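Glycerate 2-kinase (PDB 1X3L) catalyses the ATP-dependent phosphorylation of D-glycerate to 2-phosphoglycerate, with magnesium as cofactor and several other nucleotides or pyrophosphate accepted as phosphate donors. Local coordinates at residues I2-D5 with I6-G10; D102-S105 with I106-A109; K221-L224 with E225-I229; A266-S269 with I270-A274; T384-K387 with K388-K392. All blocks are in the same frame, centred on the assembly; numbering follows the deposited sequence.

Overall arrangement
All five contacts are local, each within one continuous stretch of helix or helix end, and they follow one another along the chain. Contacts 2 and 3 both lie in the DUF4147 region, with centres about 28 Å apart: contact 2 starts helix 103-118 beside the parallel sheet, and contact 3 ends helix 217-226. Contact 4, about 11 Å from the chain centre, starts helix 268-281 directly after its edge strand 260-266, and touches the mixed sheet. Contact 1 at the chain start and contact 5 in the MOFRL region come close, nearest atoms about 5 Å apart, without touching; contacts 1 and 3 are about 58 Å apart between centres. The N-terminal helix thus joins the mixed-sheet half.

Contact 1: I2-D5 with I6-G10; sequences IAMD and IREIG
With CG of Met-4 anti to its carbonyl carbon (chi1 -60°) and the chain beyond it extended, the thioether runs out to meet Glu-8, whose own CG stands opposite its backbone N (chi1 162°). The two chains cross at about a right angle: CE of Met-4 lies 3.7 Å from OE2 of Glu-8, and its CG lies 3.8 Å from OE1. Met-4 offers the carboxylate carbon and sulfur alone, a van der Waals contact. Behind it, CB of Met-4 rests 3.8 Å from CG1 of Ile-9, a flexible methionine fitting against a branched residue of the buried helix face. A water ties the turn together on the polar side, accepting from Asp-5 N at 2.5 Å and donating to Glu-8 OE1 at 2.6 Å. The first helical turn is closed by Ile-9 N, which donates to Asp-5 O at 3.3 Å. Ile-6 and Ile-9 pack on Ile-432 of strand 427-435, while Arg-7 forms a salt bridge with Asp-382. Asp-5 holds the N-cap position; the stretch is a helix N-terminus with a hydrophobic staple between Met-4 and Ile-9, without the capping-box bond from Asp-5.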
loop_
_atom_site.group_PDB
_atom_site.type_symbol
_atom_site.label_atom_id
_atom_site.label_comp_id
_atom_site.label_asym_id
_atom_site.label_seq_id
_atom_site.Cartn_x
_atom_site.Cartn_y
_atom_site.Cartn_z
ATOM N N ILE A 2 -16.745 -29.720 6.079
ATOM C CA ILE A 2 -17.610 -29.713 4.900
ATOM C C ILE A 2 -16.808 -29.599 3.609
ATOM O O ILE A 2 -15.717 -29.020 3.580
ATOM C CB ILE A 2 -18.627 -28.544 4.926
ATOM C CG1 ILE A 2 -17.900 -27.213 4.734
ATOM C CG2 ILE A 2 -19.396 -28.546 6.242
ATOM C CD1 ILE A 2 -18.834 -26.046 4.547
ATOM N N ALA A 3 -17.366 -30.157 2.542
ATOM C CA ALA A 3 -16.732 -30.118 1.233
ATOM C C ALA A 3 -16.978 -28.760 0.566
ATOM O O ALA A 3 -17.970 -28.082 0.852
ATOM C CB ALA A 3 -17.286 -31.241 0.356
ATOM N N MET A 4 -16.063 -28.372 -0.316
ATOM C CA MET A 4 -16.159 -27.110 -1.046
ATOM C C MET A 4 -15.584 -27.289 -2.444
ATOM O O MET A 4 -14.578 -27.976 -2.616
ATOM C CB MET A 4 -15.348 -26.005 -0.360
ATOM C CG MET A 4 -15.728 -25.661 1.061
ATOM S SD MET A 4 -14.635 -24.354 1.671
ATOM C CE MET A 4 -15.540 -23.778 3.059
ATOM N N ASP A 5 -16.219 -26.679 -3.439
ATOM C CA ASP A 5 -15.692 -26.743 -4.796
ATOM C C ASP A 5 -14.407 -25.920 -4.727
ATOM O O ASP A 5 -14.238 -25.106 -3.819
ATOM C CB ASP A 5 -16.648 -26.092 -5.803
ATOM C CG ASP A 5 -17.938 -26.868 -5.975
ATOM O OD1 ASP A 5 -17.886 -28.116 -6.051
ATOM O OD2 ASP A 5 -19.008 -26.227 -6.054
ATOM N N ILE A 6 -13.507 -26.118 -5.682
ATOM C CA ILE A 6 -12.259 -25.375 -5.671
ATOM C C ILE A 6 -12.517 -23.863 -5.794
ATOM O O ILE A 6 -11.753 -23.056 -5.267
ATOM C CB ILE A 6 -11.311 -25.881 -6.802
ATOM C CG1 ILE A 6 -9.902 -25.323 -6.596
ATOM C CG2 ILE A 6 -11.862 -25.492 -8.178
ATOM C CD1 ILE A 6 -8.844 -26.022 -7.457
ATOM N N ARG A 7 -13.604 -23.485 -6.462
ATOM C CA ARG A 7 -13.942 -22.072 -6.636
ATOM C C ARG A 7 -14.373 -21.388 -5.341
ATOM O O ARG A 7 -14.001 -20.238 -5.095
ATOM C CB ARG A 7 -15.032 -21.898 -7.692
ATOM C CG ARG A 7 -15.433 -20.445 -7.913
ATOM C CD ARG A 7 -16.025 -20.246 -9.291
ATOM N NE ARG A 7 -15.089 -20.714 -10.307
ATOM C CZ ARG A 7 -14.777 -20.042 -11.407
ATOM N NH1 ARG A 7 -15.329 -18.857 -11.646
ATOM N NH2 ARG A 7 -13.904 -20.556 -12.262
ATOM N N GLU A 8 -15.163 -22.079 -4.520
ATOM C CA GLU A 8 -15.588 -21.503 -3.249
ATOM C C GLU A 8 -14.340 -21.298 -2.393
ATOM O O GLU A 8 -14.219 -20.304 -1.689
ATOM C CB GLU A 8 -16.573 -22.425 -2.515
ATOM C CG GLU A 8 -16.708 -22.094 -1.019
ATOM C CD GLU A 8 -17.845 -22.847 -0.324
ATOM O OE1 GLU A 8 -18.363 -23.826 -0.895
ATOM O OE2 GLU A 8 -18.217 -22.454 0.804
ATOM N N ILE A 9 -13.405 -22.240 -2.464
ATOM C CA ILE A 9 -12.175 -22.123 -1.691
ATOM C C ILE A 9 -11.400 -20.893 -2.149
ATOM O O ILE A 9 -10.992 -20.059 -1.333
ATOM C CB ILE A 9 -11.289 -23.370 -1.847
ATOM C CG1 ILE A 9 -11.970 -24.569 -1.182
ATOM C CG2 ILE A 9 -9.915 -23.119 -1.220
ATOM C CD1 ILE A 9 -11.283 -25.905 -1.439
ATOM N N GLY A 10 -11.215 -20.774 -3.460
ATOM C CA GLY A 10 -10.493 -19.635 -3.997
ATOM C C GLY A 10 -11.107 -18.304 -3.588
ATOM O O GLY A 10 -10.401 -17.401 -3.138
HETATM O O HOH W 1 -18.439 -25.586 -2.872
#

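Contact 2: D102-S105 with I106-A109; sequences DEKS and ILGA
OD1 of Asp-102 is gripped by two backbone N-H groups of the first helical turn, which come from opposite faces of the carboxylate plane. Lys-104 N lies 2.6 Å from OD1, on its anti side and 29° out of plane, while Ser-105 N, at 3.3 Å, meets OD1 nearly along its C-O axis. The acid can stand there because its CG lies between backbone N and carbonyl carbon (chi1 61°), which swings the carboxylate over the helix start. Ser-105 reciprocates: its OG accepts from Asp-102 N at 3.2 Å, and the pair forms a capping box. Aspartate suits the cap because its short acid reaches back to N-H groups of the first turn, and its negative charge probably also interacts well with the helix dipole. Across the next turn, Leu-107 N donates to Glu-103 O at 2.9 Å and Gly-108 N to Lys-104 O at 2.8 Å; Ile-106 N to Asp-102 O is weak. The side chains pair alongside each other. Glu-103 bends at chi2 (-49°), which brings OE1 3.9 Å from CD1 of Ile-106, and Lys-104 lays its aliphatic CD 4.0 Å from CD2 of Leu-107. Tyr-82 OH bonds OD2 of Asp-102, and Ser-105 OG also bonds Ala-135 O. Gly-108 and Ala-109 are small and buried, and Ala-109 touches Leu-139; Ile-106 packs on Leu-146 of helix 146-158, and Leu-107 touches Ile-94 of strand 92-96, the outermost strand of the parallel sheet.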
loop_
_atom_site.group_PDB
_atom_site.type_symbol
_atom_site.label_atom_id
_atom_site.label_comp_id
_atom_site.label_asym_id
_atom_site.label_seq_id
_atom_site.Cartn_x
_atom_site.Cartn_y
_atom_site.Cartn_z
ATOM N N ASP A 102 -2.781 21.380 -1.033
ATOM C CA ASP A 102 -3.408 22.697 -1.023
ATOM C C ASP A 102 -3.365 23.244 0.399
ATOM O O ASP A 102 -2.739 22.644 1.282
ATOM C CB ASP A 102 -4.854 22.647 -1.545
ATOM C CG ASP A 102 -5.762 21.771 -0.707
ATOM O OD1 ASP A 102 -5.600 21.725 0.530
ATOM O OD2 ASP A 102 -6.664 21.141 -1.294
ATOM N N GLU A 103 -4.025 24.374 0.628
ATOM C CA GLU A 103 -4.013 24.988 1.952
ATOM C C GLU A 103 -4.569 24.104 3.062
ATOM O O GLU A 103 -4.187 24.253 4.221
ATOM C CB GLU A 103 -4.752 26.328 1.926
ATOM C CG GLU A 103 -4.037 27.393 1.107
ATOM C CD GLU A 103 -2.563 27.519 1.471
ATOM O OE1 GLU A 103 -2.247 27.665 2.674
ATOM O OE2 GLU A 103 -1.716 27.474 0.551
ATOM N N LYS A 104 -5.466 23.186 2.719
ATOM C CA LYS A 104 -6.026 22.295 3.728
ATOM C C LYS A 104 -4.965 21.302 4.205
ATOM O O LYS A 104 -4.986 20.870 5.355
ATOM C CB LYS A 104 -7.242 21.556 3.167
ATOM C CG LYS A 104 -8.433 22.469 2.884
ATOM C CD LYS A 104 -8.958 23.100 4.165
ATOM C CE LYS A 104 -10.014 24.168 3.882
ATOM N NZ LYS A 104 -11.215 23.633 3.169
ATOM N N SER A 105 -4.036 20.951 3.319
ATOM C CA SER A 105 -2.956 20.029 3.661
ATOM C C SER A 105 -2.127 20.675 4.757
ATOM O O SER A 105 -1.736 20.027 5.726
ATOM C CB SER A 105 -2.058 19.774 2.448
ATOM O OG SER A 105 -2.800 19.251 1.365
ATOM N N ILE A 106 -1.858 21.964 4.582
ATOM C CA ILE A 106 -1.083 22.725 5.544
ATOM C C ILE A 106 -1.864 22.834 6.839
ATOM O O ILE A 106 -1.311 22.651 7.923
ATOM C CB ILE A 106 -0.762 24.135 5.005
ATOM C CG1 ILE A 106 0.293 24.027 3.901
ATOM C CG2 ILE A 106 -0.301 25.044 6.137
ATOM C CD1 ILE A 106 0.777 25.360 3.376
ATOM N N LEU A 107 -3.156 23.123 6.717
ATOM C CA LEU A 107 -4.020 23.244 7.884
ATOM C C LEU A 107 -3.975 21.945 8.684
ATOM O O LEU A 107 -3.945 21.961 9.916
ATOM C CB LEU A 107 -5.459 23.538 7.448
ATOM C CG LEU A 107 -6.502 23.607 8.569
ATOM C CD1 LEU A 107 -6.110 24.685 9.578
ATOM C CD2 LEU A 107 -7.872 23.902 7.975
ATOM N N GLY A 108 -3.973 20.822 7.973
ATOM C CA GLY A 108 -3.920 19.532 8.638
ATOM C C GLY A 108 -2.618 19.353 9.396
ATOM O O GLY A 108 -2.621 18.949 10.558
ATOM N N ALA A 109 -1.502 19.653 8.738
ATOM C CA ALA A 109 -0.188 19.532 9.363
ATOM C C ALA A 109 -0.095 20.442 10.589
ATOM O O ALA A 109 0.408 20.033 11.640
ATOM C CB ALA A 109 0.906 19.884 8.355
#

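Contact 3: K221-L224 with E225-I229; sequences KRIL and ELYDI. With EDO (1,2-ethanediol), chain F.
Glu-225 comes back over the preceding turn to Lys-221, its N donating to Lys-221 O at 2.9 Å. The two extended side chains cross obliquely, OE1 of Glu-225 lying 3.7 Å from CG of Lys-221. Their charged ends do not touch: Lys-221 NZ and Glu-225 OE2 are 4.8 Å apart, which probably leaves a mild attraction, while NZ donates to O1 of an ethanediol, probably from the crystallisation liquor, at 2.9 Å and makes a salt bridge with Glu-242. Both charged residues suit this outer part of the helix. Leu-226 N follows with a bond to Arg-222 O. Tyr-227 N donates to Ile-223 O, and the ring's CD1 lies 4.3 Å from CG2 of Ile-223; its hydroxyl reaches Glu-165. Asp-228 then takes a positive phi (43°), and its N turns back to Glu-225 O at 2.7 Å. Ile-229 completes the reversal, its N donating to Leu-224 O at 2.9 Å nearly in line with the carbonyl. Because its CG1 lies between backbone N and carbonyl carbon (chi1 53°), CD1 extends to CD2 of Leu-224, 3.6 Å away, the chains meeting at about a right angle. Both leucine and isoleucine are buried against Leu-156 of helix 146-158, where branched apolar chains fit. With positive phi at the C-prime residue Asp-228, these last two backbone bonds and the Leu-224/Ile-229 apolar contact make a Schellman motif ending helix 217-226.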
loop_
_atom_site.group_PDB
_atom_site.type_symbol
_atom_site.label_atom_id
_atom_site.label_comp_id
_atom_site.label_asym_id
_atom_site.label_seq_id
_atom_site.Cartn_x
_atom_site.Cartn_y
_atom_site.Cartn_z
ATOM N N LYS A 221 21.217 19.501 -2.256
ATOM C CA LYS A 221 21.837 20.520 -3.094
ATOM C C LYS A 221 22.483 19.876 -4.320
ATOM O O LYS A 221 22.306 20.347 -5.446
ATOM C CB LYS A 221 22.888 21.306 -2.305
ATOM C CG LYS A 221 23.464 22.497 -3.073
ATOM C CD LYS A 221 24.423 23.317 -2.221
ATOM C CE LYS A 221 24.970 24.511 -2.994
ATOM N NZ LYS A 221 25.958 25.288 -2.195
ATOM N N ARG A 222 23.234 18.800 -4.097
ATOM C CA ARG A 222 23.892 18.082 -5.189
ATOM C C ARG A 222 22.872 17.729 -6.260
ATOM O O ARG A 222 23.117 17.907 -7.454
ATOM C CB ARG A 222 24.525 16.791 -4.672
ATOM C CG ARG A 222 25.726 16.985 -3.771
ATOM C CD ARG A 222 26.054 15.690 -3.040
ATOM N NE ARG A 222 27.307 15.767 -2.293
ATOM C CZ ARG A 222 27.703 14.853 -1.411
ATOM N NH1 ARG A 222 26.939 13.797 -1.163
ATOM N NH2 ARG A 222 28.865 14.987 -0.789
ATOM N N ILE A 223 21.725 17.226 -5.816
ATOM C CA ILE A 223 20.645 16.826 -6.709
ATOM C C ILE A 223 20.100 17.985 -7.534
ATOM O O ILE A 223 19.942 17.864 -8.750
ATOM C CB ILE A 223 19.485 16.184 -5.909
ATOM C CG1 ILE A 223 19.912 14.804 -5.398
ATOM C CG2 ILE A 223 18.237 16.086 -6.775
ATOM C CD1 ILE A 223 18.906 14.145 -4.477
ATOM N N LEU A 224 19.803 19.104 -6.880
ATOM C CA LEU A 224 19.274 20.262 -7.589
ATOM C C LEU A 224 20.273 20.778 -8.615
ATOM O O LEU A 224 19.892 21.207 -9.702
ATOM C CB LEU A 224 18.912 21.378 -6.602
ATOM C CG LEU A 224 17.695 21.101 -5.715
ATOM C CD1 LEU A 224 17.440 22.291 -4.804
ATOM C CD2 LEU A 224 16.478 20.836 -6.586
ATOM N N GLU A 225 21.555 20.728 -8.269
ATOM C CA GLU A 225 22.602 21.184 -9.173
ATOM C C GLU A 225 22.790 20.187 -10.314
ATOM O O GLU A 225 22.895 20.573 -11.479
ATOM C CB GLU A 225 23.922 21.358 -8.413
ATOM C CG GLU A 225 23.914 22.503 -7.406
ATOM C CD GLU A 225 25.236 22.651 -6.672
ATOM O OE1 GLU A 225 25.647 21.692 -5.984
ATOM O OE2 GLU A 225 25.864 23.726 -6.784
ATOM N N LEU A 226 22.826 18.903 -9.970
ATOM C CA LEU A 226 23.002 17.844 -10.956
ATOM C C LEU A 226 22.003 17.959 -12.103
ATOM O O LEU A 226 22.310 17.612 -13.242
ATOM C CB LEU A 226 22.849 16.474 -10.294
ATOM C CG LEU A 226 22.967 15.278 -11.241
ATOM C CD1 LEU A 226 24.367 15.241 -11.838
ATOM C CD2 LEU A 226 22.668 13.988 -10.491
ATOM N N TYR A 227 20.805 18.445 -11.797
ATOM C CA TYR A 227 19.766 18.598 -12.805
ATOM C C TYR A 227 19.590 20.050 -13.226
ATOM O O TYR A 227 18.552 20.434 -13.764
ATOM C CB TYR A 227 18.452 18.027 -12.272
ATOM C CG TYR A 227 18.480 16.521 -12.127
ATOM C CD1 TYR A 227 17.804 15.886 -11.086
ATOM C CD2 TYR A 227 19.179 15.727 -13.038
ATOM C CE1 TYR A 227 17.827 14.497 -10.956
ATOM C CE2 TYR A 227 19.205 14.340 -12.918
ATOM C CZ TYR A 227 18.528 13.733 -11.876
ATOM O OH TYR A 227 18.550 12.366 -11.757
ATOM N N ASP A 228 20.626 20.846 -12.981
ATOM C CA ASP A 228 20.639 22.264 -13.325
ATOM C C ASP A 228 19.354 23.027 -13.018
ATOM O O ASP A 228 18.878 23.807 -13.845
ATOM C CB ASP A 228 20.995 22.438 -14.803
ATOM C CG ASP A 228 22.435 22.068 -15.101
ATOM O OD1 ASP A 228 23.347 22.709 -14.532
ATOM O OD2 ASP A 228 22.659 21.134 -15.900
ATOM N N ILE A 229 18.796 22.806 -11.834
ATOM C CA ILE A 229 17.585 23.509 -11.430
ATOM C C ILE A 229 17.829 24.238 -10.114
ATOM O O ILE A 229 16.930 24.880 -9.572
ATOM C CB ILE A 229 16.386 22.550 -11.255
ATOM C CG1 ILE A 229 16.760 21.410 -10.309
ATOM C CG2 ILE A 229 15.943 22.018 -12.611
ATOM C CD1 ILE A 229 15.611 20.472 -10.014
HETATM C C1 EDO F . 26.184 27.583 -5.507
HETATM O O1 EDO F . 26.816 26.705 -4.565
HETATM C C2 EDO F . 25.407 28.670 -4.768
HETATM O O2 EDO F . 24.781 29.552 -5.706
#

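Contact 4: A266-S269 with I270-A274; sequences ASNS and ISCEA
Ser-267 and Ile-270 meet at the N-cap of helix 268-281, where the chain leaves strand 260-266. The serine hydroxyl sits between its backbone N and carbonyl carbon (chi1 67°), an orientation that turns OG toward the helix start, where Ile-270 N donates to it at 3.1 Å in a nearly straight bond (163°). Serine suits the N-cap because its short side chain puts a hydroxyl oxygen where it can accept from the N-H three residues on. Ile-270 packs its CG1 against that OG, and its CD1 lies in van der Waals contact with Ala-266 N. On another side of the turn Asn-268 has CG anti to its backbone N, with the amide reaching toward Cys-272. Its ND2 bonds the carbonyls of Ser-427 and Val-425, tying the helix to the start of strand 427-435 and the loop before it, whereas OD1 is buried and has no hydrogen-bond partner in the model. Ser-269 and Glu-273 face each other a turn apart, linked through a water that bonds Ser-269 OG at 2.8 Å and reaches Glu-273 OE2 only weakly. A second water accepts from Ser-267 N and donates to OG of Ser-271, which is also bonded to Ala-17 O. Cys-272, compact and mildly apolar, rests on Ile-428 and Ile-288 of the mixed sheet. The closest side-chain to side-chain approach, not a bond, brings Asn-268 OD1 to 3.2 Å from Cys-272 SG.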
loop_
_atom_site.group_PDB
_atom_site.type_symbol
_atom_site.label_atom_id
_atom_site.label_comp_id
_atom_site.label_asym_id
_atom_site.label_seq_id
_atom_site.Cartn_x
_atom_site.Cartn_y
_atom_site.Cartn_z
ATOM N N ALA A 266 -0.740 -3.430 7.626
ATOM C CA ALA A 266 -1.485 -3.900 6.462
ATOM C C ALA A 266 -0.503 -3.811 5.316
ATOM O O ALA A 266 0.138 -2.776 5.122
ATOM C CB ALA A 266 -2.712 -3.018 6.202
ATOM N N SER A 267 -0.373 -4.901 4.572
ATOM C CA SER A 267 0.568 -4.954 3.460
ATOM C C SER A 267 0.267 -6.191 2.637
ATOM O O SER A 267 -0.527 -7.036 3.038
ATOM C CB SER A 267 1.996 -5.066 3.989
ATOM O OG SER A 267 2.179 -6.318 4.641
ATOM N N ASN A 268 0.916 -6.300 1.488
ATOM C CA ASN A 268 0.706 -7.447 0.628
ATOM C C ASN A 268 1.087 -8.724 1.385
ATOM O O ASN A 268 0.361 -9.716 1.348
ATOM C CB ASN A 268 1.538 -7.288 -0.645
ATOM C CG ASN A 268 1.190 -8.316 -1.688
ATOM O OD1 ASN A 268 1.619 -9.462 -1.606
ATOM N ND2 ASN A 268 0.392 -7.916 -2.673
ATOM N N SER A 269 2.219 -8.686 2.087
ATOM C CA SER A 269 2.691 -9.835 2.858
ATOM C C SER A 269 1.687 -10.259 3.937
ATOM O O SER A 269 1.429 -11.453 4.129
ATOM C CB SER A 269 4.034 -9.515 3.518
ATOM O OG SER A 269 4.452 -10.593 4.343
ATOM N N ILE A 270 1.127 -9.283 4.643
ATOM C CA ILE A 270 0.156 -9.588 5.687
ATOM C C ILE A 270 -1.090 -10.226 5.077
ATOM O O ILE A 270 -1.695 -11.123 5.673
ATOM C CB ILE A 270 -0.198 -8.314 6.502
ATOM C CG1 ILE A 270 0.968 -7.982 7.445
ATOM C CG2 ILE A 270 -1.475 -8.521 7.304
ATOM C CD1 ILE A 270 0.836 -6.649 8.144
ATOM N N SER A 271 -1.463 -9.786 3.879
ATOM C CA SER A 271 -2.627 -10.370 3.222
ATOM C C SER A 271 -2.299 -11.778 2.714
ATOM O O SER A 271 -3.146 -12.670 2.760
ATOM C CB SER A 271 -3.116 -9.477 2.072
ATOM O OG SER A 271 -3.815 -8.345 2.577
ATOM N N CYS A 272 -1.071 -11.982 2.246
ATOM C CA CYS A 272 -0.661 -13.302 1.762
ATOM C C CYS A 272 -0.625 -14.297 2.926
ATOM O O CYS A 272 -0.942 -15.476 2.762
ATOM C CB CYS A 272 0.723 -13.230 1.105
ATOM S SG CYS A 272 0.754 -12.382 -0.516
ATOM N N GLU A 273 -0.244 -13.813 4.104
ATOM C CA GLU A 273 -0.177 -14.668 5.278
ATOM C C GLU A 273 -1.594 -15.035 5.713
ATOM O O GLU A 273 -1.846 -16.160 6.149
ATOM C CB GLU A 273 0.588 -13.962 6.404
ATOM C CG GLU A 273 2.036 -13.662 6.019
ATOM C CD GLU A 273 2.787 -12.849 7.065
ATOM O OE1 GLU A 273 2.139 -12.115 7.839
ATOM O OE2 GLU A 273 4.035 -12.930 7.096
ATOM N N ALA A 274 -2.520 -14.089 5.574
ATOM C CA ALA A 274 -3.912 -14.342 5.924
ATOM C C ALA A 274 -4.452 -15.446 5.018
ATOM O O ALA A 274 -5.247 -16.282 5.450
ATOM C CB ALA A 274 -4.745 -13.070 5.763
HETATM O O HOH W 2 -2.833 -6.579 4.893
HETATM O O HOH W 3 4.673 -9.577 6.926
#

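Contact 5: T384-K387 with K388-K392; sequences TTYK and KLREK
One face of the Tyr-386 ring is roofed by Arg-390: CG of the arginine stands 4.0 Å from the ring centroid and 20° off the normal, a CH-pi contact displaced toward the rim. The guanidinium lies further along, its plane turned 29° from the ring, and Tyr-386 OH lies 3.8 Å from CD of Arg-390. Arg-390 gets there by bending at chi2 and chi3, which folds its aliphatic part over the ring while NH1 bonds Ile-394 O. Arginine suits the site, since its methylenes can cover an aromatic face while its charged end finds a carbonyl. Tyr-386 also touches Val-396 of helix 396-401. Alongside, Thr-384 and Lys-388 run in the same direction. The extended lysine brings NZ 3.1 Å from Thr-384 OG1, a weak bond; OG1 is hydrogen-bonded chiefly to Asp-382 OD1. Thr-385 lays CG2 4.0 Å from CD1 of Leu-389, an apolar meeting on the buried side, with the threonine hydroxyl satisfied by Asp-382 N. Backbone bonds carry the turn: Leu-389 N to Thr-385 O at 3.0 Å, then Arg-390 N to Tyr-386 O and Glu-391 N to Lys-387 O. Together these i to i+4 pairings give a short amphipathic helix, 385-391, which follows strand 378-382 of the mixed sheet in the MOFRL region, with Leu-389 inward and the lysines outward.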
loop_
_atom_site.group_PDB
_atom_site.type_symbol
_atom_site.label_atom_id
_atom_site.label_comp_id
_atom_site.label_asym_id
_atom_site.label_seq_id
_atom_site.Cartn_x
_atom_site.Cartn_y
_atom_site.Cartn_z
ATOM N N THR A 384 -11.014 -26.022 -16.423
ATOM C CA THR A 384 -12.009 -26.159 -17.482
ATOM C C THR A 384 -12.067 -24.922 -18.371
ATOM O O THR A 384 -12.663 -24.955 -19.448
ATOM C CB THR A 384 -13.423 -26.343 -16.920
ATOM O OG1 THR A 384 -13.894 -25.087 -16.418
ATOM C CG2 THR A 384 -13.434 -27.374 -15.804
ATOM N N THR A 385 -11.448 -23.837 -17.921
ATOM C CA THR A 385 -11.504 -22.578 -18.656
ATOM C C THR A 385 -10.985 -22.565 -20.090
ATOM O O THR A 385 -11.660 -22.056 -20.987
ATOM C CB THR A 385 -10.799 -21.457 -17.882
ATOM O OG1 THR A 385 -11.341 -21.383 -16.553
ATOM C CG2 THR A 385 -11.027 -20.123 -18.583
ATOM N N TYR A 386 -9.795 -23.109 -20.317
ATOM C CA TYR A 386 -9.244 -23.104 -21.662
ATOM C C TYR A 386 -10.231 -23.687 -22.679
ATOM O O TYR A 386 -10.532 -23.058 -23.692
ATOM C CB TYR A 386 -7.927 -23.883 -21.712
ATOM C CG TYR A 386 -7.219 -23.729 -23.038
ATOM C CD1 TYR A 386 -6.746 -22.486 -23.453
ATOM C CD2 TYR A 386 -7.065 -24.813 -23.902
ATOM C CE1 TYR A 386 -6.139 -22.322 -24.698
ATOM C CE2 TYR A 386 -6.459 -24.661 -25.152
ATOM C CZ TYR A 386 -6.002 -23.413 -25.542
ATOM O OH TYR A 386 -5.425 -23.246 -26.781
ATOM N N LYS A 387 -10.750 -24.878 -22.398
ATOM C CA LYS A 387 -11.682 -25.509 -23.321
ATOM C C LYS A 387 -12.981 -24.734 -23.498
ATOM O O LYS A 387 -13.588 -24.775 -24.571
ATOM C CB LYS A 387 -11.950 -26.956 -22.896
ATOM C CG LYS A 387 -10.738 -27.852 -23.165
ATOM C CD LYS A 387 -10.979 -29.335 -22.876
ATOM C CE LYS A 387 -9.731 -30.148 -23.247
ATOM N NZ LYS A 387 -9.858 -31.607 -22.965
ATOM N N LYS A 388 -13.410 -24.020 -22.460
ATOM C CA LYS A 388 -14.629 -23.230 -22.575
ATOM C C LYS A 388 -14.362 -22.074 -23.539
ATOM O O LYS A 388 -15.233 -21.693 -24.320
ATOM C CB LYS A 388 -15.073 -22.713 -21.202
ATOM C CG LYS A 388 -15.657 -23.812 -20.315
ATOM C CD LYS A 388 -16.036 -23.314 -18.923
ATOM C CE LYS A 388 -16.557 -24.465 -18.060
ATOM N NZ LYS A 388 -16.833 -24.045 -16.651
ATOM N N LEU A 389 -13.147 -21.537 -23.489
ATOM C CA LEU A 389 -12.752 -20.443 -24.370
ATOM C C LEU A 389 -12.688 -20.945 -25.817
ATOM O O LEU A 389 -13.161 -20.277 -26.742
ATOM C CB LEU A 389 -11.384 -19.892 -23.952
ATOM C CG LEU A 389 -11.302 -19.107 -22.634
ATOM C CD1 LEU A 389 -9.851 -18.959 -22.193
ATOM C CD2 LEU A 389 -11.952 -17.739 -22.814
ATOM N N ARG A 390 -12.109 -22.129 -26.006
ATOM C CA ARG A 390 -11.988 -22.711 -27.335
ATOM C C ARG A 390 -13.357 -23.079 -27.903
ATOM O O ARG A 390 -13.572 -23.006 -29.112
ATOM C CB ARG A 390 -11.077 -23.941 -27.288
ATOM C CG ARG A 390 -9.642 -23.615 -26.889
ATOM C CD ARG A 390 -9.031 -22.586 -27.836
ATOM N NE ARG A 390 -8.821 -23.138 -29.175
ATOM C CZ ARG A 390 -8.842 -22.422 -30.294
ATOM N NH1 ARG A 390 -9.070 -21.115 -30.249
ATOM N NH2 ARG A 390 -8.628 -23.013 -31.464
ATOM N N GLU A 391 -14.283 -23.469 -27.034
ATOM C CA GLU A 391 -15.626 -23.820 -27.475
ATOM C C GLU A 391 -16.346 -22.602 -28.029
ATOM O O GLU A 391 -17.287 -22.734 -28.812
ATOM C CB GLU A 391 -16.442 -24.412 -26.324
ATOM C CG GLU A 391 -16.322 -25.912 -26.211
ATOM C CD GLU A 391 -16.757 -26.607 -27.485
ATOM O OE1 GLU A 391 -17.916 -26.394 -27.909
ATOM O OE2 GLU A 391 -15.943 -27.359 -28.065
ATOM N N LYS A 392 -15.917 -21.415 -27.613
ATOM C CA LYS A 392 -16.526 -20.190 -28.104
ATOM C C LYS A 392 -15.675 -19.614 -29.220
ATOM O O LYS A 392 -15.827 -18.455 -29.598
ATOM C CB LYS A 392 -16.691 -19.172 -26.972
ATOM C CG LYS A 392 -17.741 -19.597 -25.955
ATOM C CD LYS A 392 -18.310 -18.434 -25.163
ATOM C CE LYS A 392 -19.470 -18.913 -24.297
ATOM N NZ LYS A 392 -20.139 -17.822 -23.543
#